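Local coordinates for F-actin-capping protein subunit alpha (Plasmodium berghei, PDB 7A0H), which probably binds the fast-growing barbed ends of actin filaments and blocks subunit exchange there without severing them, here forming an asymmetric homodimer, at residues Y67-K72 / K157-V162; V118-K123 / S248-V253; Y171-L176 / W196-L201; A189-S194 / D214-Y219; T210-V215 / R230-K235. All coordinates share one frame; numbering follows the deposited sequence.

Contact 1: Y67-K72 / K157-V162; sequences YIIICK and KCASSV
Tyr67 and Ile69, alternate residues of strand 66-70, reach down onto strand 154-167, and they carry the whole of their strand's side of this small interface. The buried, apolar part lies toward Ile69 and Ser161. The methyl CB of Ala159 sits obliquely to the Tyr67 ring, 4.0 Å from Tyr67 CD2, and a little farther, 4.4 Å, from Ile69 CD1. Ile69 holds CG1 beside its backbone N and runs on extended (chi2 -178°), so that CD1 leads the side chain and also meets Ser161 CB at 4.0 Å. Leu59 touches Tyr67, Ile69 and Ala159, and Leu176 of the next strand touches Ile69. The two strands are not partners in one sheet: strand 66-70 pairs with strand 58-62 in a two-stranded hairpin, whereas 154-167 is an outermost strand of the large five-stranded antiparallel sheet of the capping-protein subunit. The axes of 67-70 and 157-162 cross at -70° and approach to 8.2 Å, which is layer packing through side chains, with no backbone bond between them. Toward Lys157 the atoms come closer, but the contact is more open to solvent. The phenol of Tyr67 crosses the lysine chain at about a right angle, its OH 3.4 Å from Lys157 CG and also near CB and CD, so that the hydroxyl is met mainly by methylenes. A bend at chi4 (-69°) brings the ammonium back to the same oxygen, but the bond from Lys157 NZ to Tyr67 OH is weak, at 3.4 Å. Both residues are partly exposed at this end, while Ile69 and Ser161 are buried at the other.

Contact 2: V118-K123 / S248-V253; sequences VACNNK and SSILSV
From its CB outward, Lys123 of helix 112-131 runs along the neighbouring helix 243-266. CB rests on the branch point of Leu251, with Lys123 CB 3.8 Å from Leu251 CG and 3.9 Å from Leu251 CD2. CG, anti to the carbonyl carbon (chi1 -67°), passes near the backbone N of Ser248. The chain then bends at chi2 (-40°) and continues extended, bringing CD and CE past the serine hydroxyl, with Lys123 CE 3.6 Å from Ser248 OG. Lys123 NZ lies 4.1 Å from Ser248 OG and makes no hydrogen bond to it; the charge has a long, weak ion pair with Glu244, and Ser248 OG is hydrogen-bonded to a bound glycerol, probably from the crystallisation liquor. On this side the lysine thus touches mainly through its methylenes. The two helices lie together on the large antiparallel sheet of the capping-protein subunit, running in broadly the same direction; segments 118-123 and 248-253 cross at -41°, their axes 9.4 Å apart at closest. The side nearer the sheet is apolar and buried: Cys120 SG meets Ile250 CD1 at 4.2 Å, and Leu251 CD2 approaches the carbonyl O of Cys120, also at 4.2 Å. Leu175 of strand 170-183 touches Cys120, Ile250 and Leu251, tying both helices to the same strand. Ala247, one turn back from Leu251, meets Cys120 and Lys123.

Contact 3: Y171-L176 / W196-L201; sequences YNLFLL and WNVNFL
Segments 171-176 and 196-200 run antiparallel, their axes at 169° and 4.6 Å apart at closest, and are joined by alternating hydrogen-bonded and non-hydrogen-bonded pairs. They belong to the beta hairpin of strands 170-183 and 187-200 within the five-stranded sheet of the subunit. Tyr171, Leu173 and Leu175 each exchange two backbone bonds with Phe200, Val198 and Trp196, respectively; the shortest runs from Leu175 N to Trp196 O, 2.6 Å. The sheet face holding these residues turns toward helices 112-131 and 243-266. Here Phe200, its CG in the crowded position between backbone N and carbonyl carbon, leans across to Tyr171 and Leu173. The edge of the Tyr171 ring points at the face of Phe200 in an offset edge-to-face pair, centroids 5.5 Å apart and planes at 70°. Phe200 CE2 lies close to Tyr171 CB (3.4 Å) and also touches Leu173 CD1 (3.9 Å). On the other face, Phe174 brings its ring edge to Asn197 OD1, with Phe174 CD1 3.7 Å from that oxygen. Beside it Asn172 and Asn197, both with CG anti to the backbone N, set their amides across the strands so that each donates to the other. The two carbonyl oxygens accept in plane on a lone pair, and the amide planes are 35° apart: Asn197 ND2 is 2.9 Å from Asn172 OD1, and Asn172 ND2 is 3.0 Å from Asn197 OD1.

Contact 4: A189-S194 / D214-Y219; sequences ASSWRS and DVVLTY
The carbonyl oxygen of Ala189 takes two backbone N-H groups of the facing strand. Thr218 N gives Ala189 O the good bond, 3.0 Å and from above the carbonyl plane, while that from Tyr219 N is weak and bent. Thr218 OG1 lies close to the same carbonyl but has its hydrogen bond with the backbone O of His188. Beyond this end the pairing becomes regular: Ser191 exchanges two in-plane bonds with Val216, and Arg193 two with Asp214, the straightest from Asp214 N to Arg193 O (2.9 Å, 172°). Ser191, its OG in the crowded position between backbone N and carbonyl carbon (chi1 61°), lays that oxygen against the Val216 side chain, 3.4 Å from Val216 CB. Ser191 OG also hydrogen-bonds a water at 2.8 Å, and the water donates a weak bond to Asp214 O, linking the strands a second way. Arg193 curls back, so that its NH1 reaches the carbonyl O of Trp192 at 3.1 Å; its guanidinium is also held by Asp180 and by the backbone of Tyr57. On the opposite face Val215 CG2 meets the six-membered ring of the Trp192 indole obliquely, 3.7 Å from both CE3 and CZ3. Ile283 and Pro285 of the second subunit pack on this face, which thus takes part in the dimer interface. Ala189 and Ser190 both face Arg181 of the other neighbouring strand, 170-183: a classic beta bulge in the central strand of the five-stranded antiparallel sheet.

Contact 5: T210-V215 / R230-K235; sequences TGTIDV and RKVFEK
The last beta hairpin of the five-stranded sheet, strands 206-220 and 223-238, brings these two segments together antiparallel, with Gly211 bonded to Phe233 and Ile213 to Lys231 through their backbones. The straightest of the four bonds runs from Ile213 N to Lys231 O, at 2.8 Å and 176°, nearly along the C=O axis. On the face of Thr212, Asp214 and Arg230 a side-on salt bridge spans the two strands. The arginine, bent at chi3 (-81°), lies alongside the aspartate and grips it with two nitrogens, each oxygen using its syn lone pair: Arg230 NE to Asp214 OD1 at 2.9 Å, Arg230 NH2 to Asp214 OD2 at 3.1 Å. NH2 adds a weak bond to OD1. Guanidinium and carboxylate are 37° from coplanar, and Thr212 CG2 supports the group obliquely, 3.6 Å from Arg230 NE. Such pairing would be expected to keep the carboxylate ionised. On the other face the contact across the strands is apolar: Ile213, extended beyond CG1, sets CD1 obliquely against Phe233 CE2 at 3.6 Å. Phe233 and Ile213 lie under helix 243-266, touching Cys257 and Glu258 respectively, Lys231 leaves from the same face to form salt bridges to Asp260 and Asp264 of that helix, and strand 187-200 flanks the hairpin through Trp192 and Ser194.

Overall arrangement
From the N terminus, strand 66-70 is reached first, and contact 1 closes a loop of 84 residues when strand 154-167 packs beneath it. Helix 112-131 lies within that loop, so contact 2, which pairs this helix with helix 243-266, crosses contact 1 along the chain. The loop of contact 2 encloses contacts 3, 4 and 5, the successive hairpin pairings of the sheet. Contacts 3 and 4 share strand 187-200 and cross; contact 5 begins at 210-215, overlapping contact 4 at Asp214 and Val215. Leu175 packs against the helices of contact 2 and Trp196 against Phe233 of contact 5, while contact 1 sets the hairpin 58-70 on the first strand of the sheet.

Contact 1: Y67-K72 / K157-V162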
# COMPACT_ATOMS: atom_id res chain seq x y z
N TYR A 67 20.54 -0.36 21.17
CA TYR A 67 19.85 -0.95 20.05
C TYR A 67 20.88 -1.78 19.27
O TYR A 67 22.05 -1.40 19.16
CB TYR A 67 19.23 0.05 19.06
CG TYR A 67 18.01 0.79 19.65
CD1 TYR A 67 16.74 0.19 19.68
CD2 TYR A 67 18.15 2.09 20.19
CE1 TYR A 67 15.65 0.87 20.27
CE2 TYR A 67 17.08 2.73 20.79
CZ TYR A 67 15.84 2.13 20.82
OH TYR A 67 14.80 2.82 21.40
N ILE A 68 20.42 -2.91 18.79
CA ILE A 68 21.09 -3.69 17.77
C ILE A 68 20.38 -3.31 16.51
O ILE A 68 19.15 -3.19 16.51
CB ILE A 68 20.96 -5.22 18.02
CG1 ILE A 68 21.65 -5.67 19.30
CG2 ILE A 68 21.53 -5.96 16.82
CD1 ILE A 68 23.16 -5.57 19.18
N ILE A 69 21.13 -3.13 15.43
CA ILE A 69 20.51 -2.79 14.16
C ILE A 69 20.68 -3.97 13.23
O ILE A 69 21.80 -4.42 12.99
CB ILE A 69 21.09 -1.53 13.55
CG1 ILE A 69 21.24 -0.42 14.59
CG2 ILE A 69 20.15 -1.08 12.46
CD1 ILE A 69 21.76 0.79 13.94
N ILE A 70 19.56 -4.43 12.67
CA ILE A 70 19.56 -5.62 11.86
C ILE A 70 19.69 -5.23 10.42
O ILE A 70 18.79 -4.57 9.90
CB ILE A 70 18.26 -6.40 12.02
CG1 ILE A 70 17.81 -6.65 13.45
CG2 ILE A 70 18.42 -7.70 11.35
CD1 ILE A 70 18.84 -7.34 14.27
N CYS A 71 20.73 -5.70 9.74
CA CYS A 71 20.86 -5.42 8.30
C CYS A 71 22.03 -6.25 7.81
O CYS A 71 22.80 -6.75 8.63
CB CYS A 71 21.13 -3.92 8.05
SG CYS A 71 22.62 -3.33 9.00
N LYS A 72 22.25 -6.24 6.48
CA LYS A 72 23.39 -6.99 5.95
C LYS A 72 24.67 -6.65 6.67
O LYS A 72 25.44 -7.52 7.07
CB LYS A 72 23.65 -6.66 4.49
CG LYS A 72 22.59 -6.92 3.53
CD LYS A 72 22.98 -6.32 2.20
CE LYS A 72 21.89 -6.59 1.18
NZ LYS A 72 22.25 -6.02 -0.14
N LYS A 157 12.27 6.71 18.48
CA LYS A 157 13.42 5.84 18.74
C LYS A 157 14.47 6.09 17.67
O LYS A 157 14.15 5.99 16.47
CB LYS A 157 13.04 4.35 18.76
CG LYS A 157 12.01 3.95 19.88
CD LYS A 157 11.65 2.44 19.85
CE LYS A 157 10.85 2.02 21.09
NZ LYS A 157 11.65 2.02 22.38
N CYS A 158 15.71 6.40 18.10
CA CYS A 158 16.79 6.86 17.23
C CYS A 158 17.99 5.97 17.46
O CYS A 158 18.28 5.56 18.59
CB CYS A 158 17.19 8.34 17.49
SG CYS A 158 18.47 9.02 16.31
N ALA A 159 18.70 5.68 16.39
CA ALA A 159 19.94 4.94 16.57
C ALA A 159 20.86 5.26 15.40
O ALA A 159 20.39 5.57 14.28
CB ALA A 159 19.66 3.41 16.72
N SER A 160 22.16 5.19 15.68
CA SER A 160 23.18 5.40 14.67
C SER A 160 24.37 4.51 15.01
O SER A 160 24.68 4.30 16.19
CB SER A 160 23.71 6.86 14.62
OG SER A 160 24.18 7.29 15.94
N SER A 161 25.14 4.16 13.97
CA SER A 161 26.20 3.19 14.21
C SER A 161 27.18 3.33 13.09
O SER A 161 26.78 3.70 12.01
CB SER A 161 25.61 1.73 14.21
OG SER A 161 26.68 0.85 14.42
N VAL A 162 28.44 2.96 13.31
CA VAL A 162 29.36 2.86 12.18
C VAL A 162 30.03 1.49 12.21
O VAL A 162 30.56 1.07 13.27
CB VAL A 162 30.43 3.99 12.14
CG1 VAL A 162 31.23 3.83 10.87
CG2 VAL A 162 29.81 5.49 12.04

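Contact 2: V118-K123 / S248-V253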
# COMPACT_ATOMS: atom_id res chain seq x y z
N VAL A 118 35.98 4.63 14.78
CA VAL A 118 35.70 5.35 16.02
C VAL A 118 35.45 6.82 15.69
O VAL A 118 34.44 7.40 16.15
CB VAL A 118 36.83 5.17 17.03
CG1 VAL A 118 36.68 6.12 18.15
CG2 VAL A 118 36.85 3.65 17.64
N ALA A 119 36.34 7.43 14.87
CA ALA A 119 36.20 8.84 14.52
C ALA A 119 34.90 9.07 13.75
O ALA A 119 34.15 10.04 14.01
CB ALA A 119 37.38 9.30 13.65
N CYS A 120 34.63 8.24 12.76
CA CYS A 120 33.37 8.43 12.08
C CYS A 120 32.18 8.23 13.02
O CYS A 120 31.19 8.94 12.89
CB CYS A 120 33.23 7.50 10.93
SG CYS A 120 34.29 7.84 9.49
N ASN A 121 32.33 7.38 14.03
CA ASN A 121 31.25 7.14 14.98
C ASN A 121 30.98 8.40 15.81
O ASN A 121 29.82 8.80 16.01
CB ASN A 121 31.62 5.96 15.90
CG ASN A 121 30.64 5.80 17.03
OD1 ASN A 121 29.54 5.31 16.81
ND2 ASN A 121 30.98 6.31 18.20
N ASN A 122 32.05 9.00 16.35
CA ASN A 122 31.89 10.21 17.17
C ASN A 122 31.29 11.37 16.40
O ASN A 122 30.44 12.09 16.93
CB ASN A 122 33.25 10.66 17.70
CG ASN A 122 33.89 9.58 18.49
OD1 ASN A 122 33.19 8.60 18.83
ND2 ASN A 122 35.16 9.71 18.80
N LYS A 123 31.71 11.56 15.15
CA LYS A 123 31.15 12.68 14.39
C LYS A 123 29.68 12.41 14.04
O LYS A 123 28.86 13.34 14.03
CB LYS A 123 31.89 12.86 13.07
CG LYS A 123 33.35 13.30 13.15
CD LYS A 123 33.59 14.33 14.22
CE LYS A 123 35.12 14.68 14.33
NZ LYS A 123 35.26 15.70 15.43
N SER A 248 34.94 14.19 9.62
CA SER A 248 34.23 15.47 9.47
C SER A 248 33.82 15.70 8.03
O SER A 248 32.69 16.12 7.78
CB SER A 248 35.11 16.61 9.99
OG SER A 248 34.99 16.73 11.43
N SER A 249 34.68 15.35 7.05
CA SER A 249 34.32 15.58 5.65
C SER A 249 33.15 14.70 5.22
O SER A 249 32.21 15.18 4.59
CB SER A 249 35.50 15.29 4.69
OG SER A 249 36.69 15.95 5.07
N ILE A 250 33.21 13.41 5.55
CA ILE A 250 32.07 12.52 5.29
C ILE A 250 30.82 13.05 5.97
O ILE A 250 29.77 13.21 5.34
CB ILE A 250 32.38 11.10 5.79
CG1 ILE A 250 33.43 10.48 4.92
CG2 ILE A 250 31.08 10.21 5.68
CD1 ILE A 250 33.95 9.26 5.54
N LEU A 251 30.94 13.39 7.25
CA LEU A 251 29.77 13.92 7.93
C LEU A 251 29.27 15.22 7.31
O LEU A 251 28.06 15.44 7.31
CB LEU A 251 30.01 14.12 9.44
CG LEU A 251 29.37 12.84 10.17
CD1 LEU A 251 27.85 12.66 9.88
CD2 LEU A 251 30.16 11.59 9.76
N SER A 252 30.14 16.04 6.66
CA SER A 252 29.59 17.30 6.07
C SER A 252 28.71 17.01 4.86
O SER A 252 27.68 17.65 4.66
CB SER A 252 30.71 18.31 5.69
OG SER A 252 30.17 19.36 4.87
N VAL A 253 29.08 16.02 4.06
CA VAL A 253 28.28 15.58 2.92
C VAL A 253 26.94 14.96 3.35
O VAL A 253 25.90 15.14 2.70
CB VAL A 253 29.08 14.54 2.13
CG1 VAL A 253 28.19 14.00 1.02
CG2 VAL A 253 30.34 15.11 1.53

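Contact 3: Y171-L176 / W196-L201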
# COMPACT_ATOMS: atom_id res chain seq x y z
N TYR A 171 39.62 -0.73 2.63
CA TYR A 171 38.82 -0.53 3.81
C TYR A 171 37.38 -0.18 3.45
O TYR A 171 37.09 0.19 2.31
CB TYR A 171 39.30 0.57 4.73
CG TYR A 171 40.64 0.38 5.38
CD1 TYR A 171 41.17 -0.89 5.60
CD2 TYR A 171 41.37 1.48 5.79
CE1 TYR A 171 42.40 -1.06 6.18
CE2 TYR A 171 42.61 1.33 6.38
CZ TYR A 171 43.12 0.06 6.58
OH TYR A 171 44.35 -0.07 7.17
N ASN A 172 36.49 -0.32 4.42
CA ASN A 172 35.10 -0.02 4.11
C ASN A 172 34.43 0.47 5.37
O ASN A 172 34.66 -0.04 6.47
CB ASN A 172 34.36 -1.24 3.54
CG ASN A 172 32.97 -0.87 3.09
OD1 ASN A 172 32.74 -0.49 1.93
ND2 ASN A 172 32.04 -0.89 4.04
N LEU A 173 33.70 1.53 5.24
CA LEU A 173 32.95 2.02 6.37
C LEU A 173 31.50 2.23 5.94
O LEU A 173 31.23 2.83 4.89
CB LEU A 173 33.56 3.29 6.90
CG LEU A 173 34.92 3.31 7.59
CD1 LEU A 173 35.33 4.84 7.51
CD2 LEU A 173 34.89 2.86 8.99
N PHE A 174 30.61 1.81 6.81
CA PHE A 174 29.20 1.89 6.57
C PHE A 174 28.65 2.66 7.74
O PHE A 174 28.84 2.24 8.89
CB PHE A 174 28.59 0.53 6.48
CG PHE A 174 27.10 0.54 6.12
CD1 PHE A 174 26.71 0.85 4.84
CD2 PHE A 174 26.12 0.23 7.07
CE1 PHE A 174 25.36 0.84 4.46
CE2 PHE A 174 24.73 0.20 6.72
CZ PHE A 174 24.36 0.49 5.42
N LEU A 175 28.04 3.81 7.43
CA LEU A 175 27.55 4.76 8.43
C LEU A 175 26.05 4.77 8.28
O LEU A 175 25.56 4.87 7.14
CB LEU A 175 28.07 6.21 8.22
CG LEU A 175 29.58 6.53 8.30
CD1 LEU A 175 30.18 6.23 6.95
CD2 LEU A 175 29.91 7.98 8.77
N LEU A 176 25.36 4.77 9.41
CA LEU A 176 23.92 4.53 9.40
C LEU A 176 23.20 5.26 10.52
O LEU A 176 23.61 5.21 11.72
CB LEU A 176 23.64 3.03 9.56
CG LEU A 176 22.18 2.49 9.63
CD1 LEU A 176 21.47 2.72 8.31
CD2 LEU A 176 22.24 0.94 9.96
N TRP A 196 25.19 5.09 4.48
CA TRP A 196 26.36 5.69 3.80
C TRP A 196 27.48 4.67 3.80
O TRP A 196 27.76 4.03 4.84
CB TRP A 196 26.78 7.00 4.53
CG TRP A 196 25.64 7.95 4.45
CD1 TRP A 196 24.61 8.06 5.35
CD2 TRP A 196 25.34 8.87 3.38
NE1 TRP A 196 23.64 8.92 4.87
CE2 TRP A 196 24.08 9.45 3.69
CE3 TRP A 196 26.03 9.27 2.22
CZ2 TRP A 196 23.53 10.51 2.90
CZ3 TRP A 196 25.45 10.24 1.40
CH2 TRP A 196 24.20 10.86 1.76
N ASN A 197 28.04 4.47 2.62
CA ASN A 197 29.21 3.61 2.47
C ASN A 197 30.40 4.33 1.82
O ASN A 197 30.25 5.12 0.86
CB ASN A 197 28.82 2.42 1.62
CG ASN A 197 29.76 1.28 1.78
OD1 ASN A 197 29.82 0.65 2.83
ND2 ASN A 197 30.52 1.02 0.73
N VAL A 198 31.58 4.06 2.32
CA VAL A 198 32.79 4.48 1.62
C VAL A 198 33.77 3.32 1.58
O VAL A 198 34.03 2.68 2.61
CB VAL A 198 33.48 5.73 2.22
CG1 VAL A 198 33.74 5.55 3.63
CG2 VAL A 198 34.80 5.97 1.52
N ASN A 199 34.30 3.05 0.41
CA ASN A 199 35.28 2.00 0.25
C ASN A 199 36.57 2.68 -0.22
O ASN A 199 36.58 3.28 -1.29
CB ASN A 199 34.76 0.94 -0.75
CG ASN A 199 35.63 -0.30 -0.78
OD1 ASN A 199 35.79 -0.99 0.25
ND2 ASN A 199 36.27 -0.55 -1.91
N PHE A 200 37.67 2.50 0.53
CA PHE A 200 38.80 3.41 0.38
C PHE A 200 40.10 2.79 0.89
O PHE A 200 40.09 1.88 1.73
CB PHE A 200 38.58 4.73 1.14
CG PHE A 200 38.69 4.57 2.60
CD1 PHE A 200 39.75 5.10 3.28
CD2 PHE A 200 37.73 3.86 3.33
CE1 PHE A 200 39.87 4.91 4.67
CE2 PHE A 200 37.84 3.68 4.71
CZ PHE A 200 38.91 4.17 5.38
N LEU A 201 41.21 3.32 0.39
CA LEU A 201 42.53 3.05 0.94
C LEU A 201 43.00 4.18 1.86
O LEU A 201 42.61 5.34 1.72
CB LEU A 201 43.55 2.88 -0.18
CG LEU A 201 43.38 1.62 -0.99
CD1 LEU A 201 44.10 1.85 -2.29
CD2 LEU A 201 43.88 0.32 -0.17

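Contact 4: A189-S194 / D214-Y219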
# COMPACT_ATOMS: atom_id res chain seq x y z
N ALA A 189 4.60 4.89 13.24
CA ALA A 189 4.18 5.93 12.32
C ALA A 189 5.09 6.12 11.11
O ALA A 189 4.58 6.33 10.00
CB ALA A 189 4.03 7.24 13.08
N SER A 190 6.40 6.08 11.30
CA SER A 190 7.34 6.34 10.22
C SER A 190 8.67 5.69 10.52
O SER A 190 9.05 5.49 11.70
CB SER A 190 7.58 7.86 10.00
OG SER A 190 7.91 8.52 11.23
N SER A 191 9.41 5.46 9.43
CA SER A 191 10.85 5.23 9.54
C SER A 191 11.68 6.18 8.66
O SER A 191 11.35 6.44 7.50
CB SER A 191 11.17 3.83 9.13
OG SER A 191 10.74 3.71 7.78
N TRP A 192 12.75 6.67 9.25
CA TRP A 192 13.86 7.35 8.58
C TRP A 192 15.09 6.47 8.71
O TRP A 192 15.47 6.07 9.82
CB TRP A 192 14.09 8.72 9.20
CG TRP A 192 15.32 9.54 8.75
CD1 TRP A 192 16.58 9.46 9.27
CD2 TRP A 192 15.37 10.53 7.74
NE1 TRP A 192 17.40 10.34 8.66
CE2 TRP A 192 16.70 11.02 7.71
CE3 TRP A 192 14.42 11.07 6.86
CZ2 TRP A 192 17.12 12.02 6.82
CZ3 TRP A 192 14.82 12.09 5.99
CH2 TRP A 192 16.18 12.54 5.98
N ARG A 193 15.67 6.14 7.57
CA ARG A 193 16.87 5.34 7.44
C ARG A 193 17.85 6.04 6.48
O ARG A 193 17.55 6.22 5.29
CB ARG A 193 16.50 3.93 6.92
CG ARG A 193 15.69 3.04 7.89
CD ARG A 193 16.38 2.95 9.10
NE ARG A 193 15.88 2.07 10.09
CZ ARG A 193 14.95 2.33 11.00
NH1 ARG A 193 14.35 3.48 11.04
NH2 ARG A 193 14.63 1.38 11.89
N SER A 194 19.03 6.40 6.97
CA SER A 194 20.03 7.15 6.17
C SER A 194 21.35 6.38 6.20
O SER A 194 21.98 6.23 7.27
CB SER A 194 20.21 8.58 6.71
OG SER A 194 21.23 9.26 5.98
N ASP A 214 15.97 6.81 2.97
CA ASP A 214 14.66 6.17 2.84
C ASP A 214 13.70 6.80 3.83
O ASP A 214 14.01 6.87 5.02
CB ASP A 214 14.75 4.68 3.12
CG ASP A 214 15.34 3.87 1.93
OD1 ASP A 214 14.97 4.14 0.75
OD2 ASP A 214 16.14 2.93 2.19
N VAL A 215 12.58 7.31 3.34
CA VAL A 215 11.53 7.87 4.20
C VAL A 215 10.26 7.06 3.93
O VAL A 215 9.87 6.89 2.77
CB VAL A 215 11.27 9.34 3.89
CG1 VAL A 215 10.49 9.97 5.01
CG2 VAL A 215 12.58 10.08 3.78
N VAL A 216 9.62 6.54 5.00
CA VAL A 216 8.44 5.70 4.83
C VAL A 216 7.39 6.18 5.80
O VAL A 216 7.59 6.11 7.03
CB VAL A 216 8.67 4.19 5.11
CG1 VAL A 216 7.40 3.38 4.70
CG2 VAL A 216 9.90 3.64 4.43
N LEU A 217 6.23 6.57 5.26
CA LEU A 217 5.07 6.85 6.10
C LEU A 217 4.29 5.51 6.15
O LEU A 217 4.05 4.86 5.11
CB LEU A 217 4.21 7.96 5.52
CG LEU A 217 2.99 8.45 6.32
CD1 LEU A 217 3.48 9.18 7.69
CD2 LEU A 217 2.09 9.34 5.50
N THR A 218 3.94 5.10 7.37
CA THR A 218 3.29 3.83 7.63
C THR A 218 2.01 3.93 8.44
O THR A 218 1.30 2.93 8.53
CB THR A 218 4.26 2.82 8.33
OG1 THR A 218 4.70 3.27 9.63
CG2 THR A 218 5.44 2.48 7.43
N TYR A 219 1.69 5.10 9.00
CA TYR A 219 0.40 5.34 9.63
C TYR A 219 -0.17 6.59 8.98
O TYR A 219 0.51 7.63 8.92
CB TYR A 219 0.51 5.50 11.13
CG TYR A 219 -0.75 5.03 11.84
CD1 TYR A 219 -1.04 3.67 11.92
CD2 TYR A 219 -1.64 5.92 12.42
CE1 TYR A 219 -2.19 3.22 12.56
CE2 TYR A 219 -2.78 5.48 13.07
CZ TYR A 219 -3.05 4.12 13.13
OH TYR A 219 -4.18 3.65 13.76
O HOH W 1 12.93 4.27 6.08

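Contact 5: T210-V215 / R230-K235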
# COMPACT_ATOMS: atom_id res chain seq x y z
N THR A 210 28.81 7.03 -1.22
CA THR A 210 27.48 6.68 -1.75
C THR A 210 26.51 6.60 -0.59
O THR A 210 26.90 6.15 0.50
CB THR A 210 27.45 5.30 -2.39
OG1 THR A 210 27.92 4.38 -1.40
CG2 THR A 210 28.31 5.28 -3.63
N GLY A 211 25.30 7.08 -0.79
CA GLY A 211 24.33 7.09 0.28
C GLY A 211 22.94 6.85 -0.25
O GLY A 211 22.64 7.01 -1.45
N THR A 212 22.07 6.44 0.68
CA THR A 212 20.64 6.25 0.41
C THR A 212 19.85 6.76 1.58
O THR A 212 20.18 6.47 2.74
CB THR A 212 20.34 4.77 0.14
OG1 THR A 212 21.18 4.28 -0.92
CG2 THR A 212 18.81 4.51 -0.20
N ILE A 213 18.86 7.59 1.31
CA ILE A 213 17.95 8.06 2.34
C ILE A 213 16.53 7.56 2.03
O ILE A 213 15.96 7.88 0.98
CB ILE A 213 17.96 9.61 2.46
CG1 ILE A 213 19.38 10.10 2.90
CG2 ILE A 213 16.94 10.01 3.44
CD1 ILE A 213 19.48 11.61 3.07
N ASP A 214 15.97 6.81 2.97
CA ASP A 214 14.66 6.17 2.84
C ASP A 214 13.70 6.80 3.83
O ASP A 214 14.01 6.87 5.02
CB ASP A 214 14.75 4.68 3.12
CG ASP A 214 15.34 3.87 1.93
OD1 ASP A 214 14.97 4.14 0.75
OD2 ASP A 214 16.14 2.93 2.19
N VAL A 215 12.58 7.31 3.34
CA VAL A 215 11.53 7.87 4.20
C VAL A 215 10.26 7.06 3.93
O VAL A 215 9.87 6.89 2.77
CB VAL A 215 11.27 9.34 3.89
CG1 VAL A 215 10.49 9.97 5.01
CG2 VAL A 215 12.58 10.08 3.78
N ARG A 230 12.56 7.86 -1.57
CA ARG A 230 13.94 7.48 -1.63
C ARG A 230 14.77 8.51 -2.41
O ARG A 230 14.39 8.93 -3.50
CB ARG A 230 14.07 6.09 -2.28
CG ARG A 230 15.46 5.82 -2.74
CD ARG A 230 15.60 4.41 -3.17
NE ARG A 230 15.78 3.64 -1.96
CZ ARG A 230 15.86 2.33 -1.90
NH1 ARG A 230 15.75 1.63 -3.01
NH2 ARG A 230 16.06 1.75 -0.71
N LYS A 231 15.90 8.86 -1.86
CA LYS A 231 16.91 9.57 -2.62
C LYS A 231 18.27 8.89 -2.40
O LYS A 231 18.60 8.50 -1.28
CB LYS A 231 16.93 11.06 -2.28
CG LYS A 231 17.49 11.81 -3.42
CD LYS A 231 17.26 13.28 -3.22
CE LYS A 231 17.68 14.06 -4.42
NZ LYS A 231 17.70 15.50 -4.01
N VAL A 232 18.96 8.66 -3.50
CA VAL A 232 20.27 8.07 -3.59
C VAL A 232 21.28 9.18 -3.94
O VAL A 232 21.01 10.01 -4.81
CB VAL A 232 20.24 6.99 -4.68
CG1 VAL A 232 21.65 6.50 -4.86
CG2 VAL A 232 19.39 5.84 -4.29
N PHE A 233 22.47 9.12 -3.35
CA PHE A 233 23.55 10.10 -3.50
C PHE A 233 24.89 9.42 -3.77
O PHE A 233 25.19 8.37 -3.15
CB PHE A 233 23.73 10.93 -2.20
CG PHE A 233 22.49 11.64 -1.75
CD1 PHE A 233 22.14 12.87 -2.29
CD2 PHE A 233 21.65 11.07 -0.81
CE1 PHE A 233 21.01 13.50 -1.90
CE2 PHE A 233 20.49 11.77 -0.41
CZ PHE A 233 20.19 12.93 -0.93
N GLU A 234 25.74 10.06 -4.61
CA GLU A 234 27.10 9.60 -4.91
C GLU A 234 28.06 10.80 -5.05
O GLU A 234 28.04 11.50 -6.06
CB GLU A 234 27.12 8.74 -6.18
CG GLU A 234 28.56 8.27 -6.57
CD GLU A 234 28.57 7.21 -7.67
OE1 GLU A 234 27.57 6.48 -7.83
OE2 GLU A 234 29.58 7.09 -8.38
N LYS A 235 28.88 11.03 -4.02
CA LYS A 235 29.69 12.24 -3.93
C LYS A 235 31.19 11.94 -3.88
O LYS A 235 31.64 11.05 -3.13
CB LYS A 235 29.30 13.05 -2.64
CG LYS A 235 27.78 13.40 -2.51
CD LYS A 235 27.35 14.35 -3.62
CE LYS A 235 26.06 15.03 -3.27
NZ LYS A 235 25.58 15.90 -4.38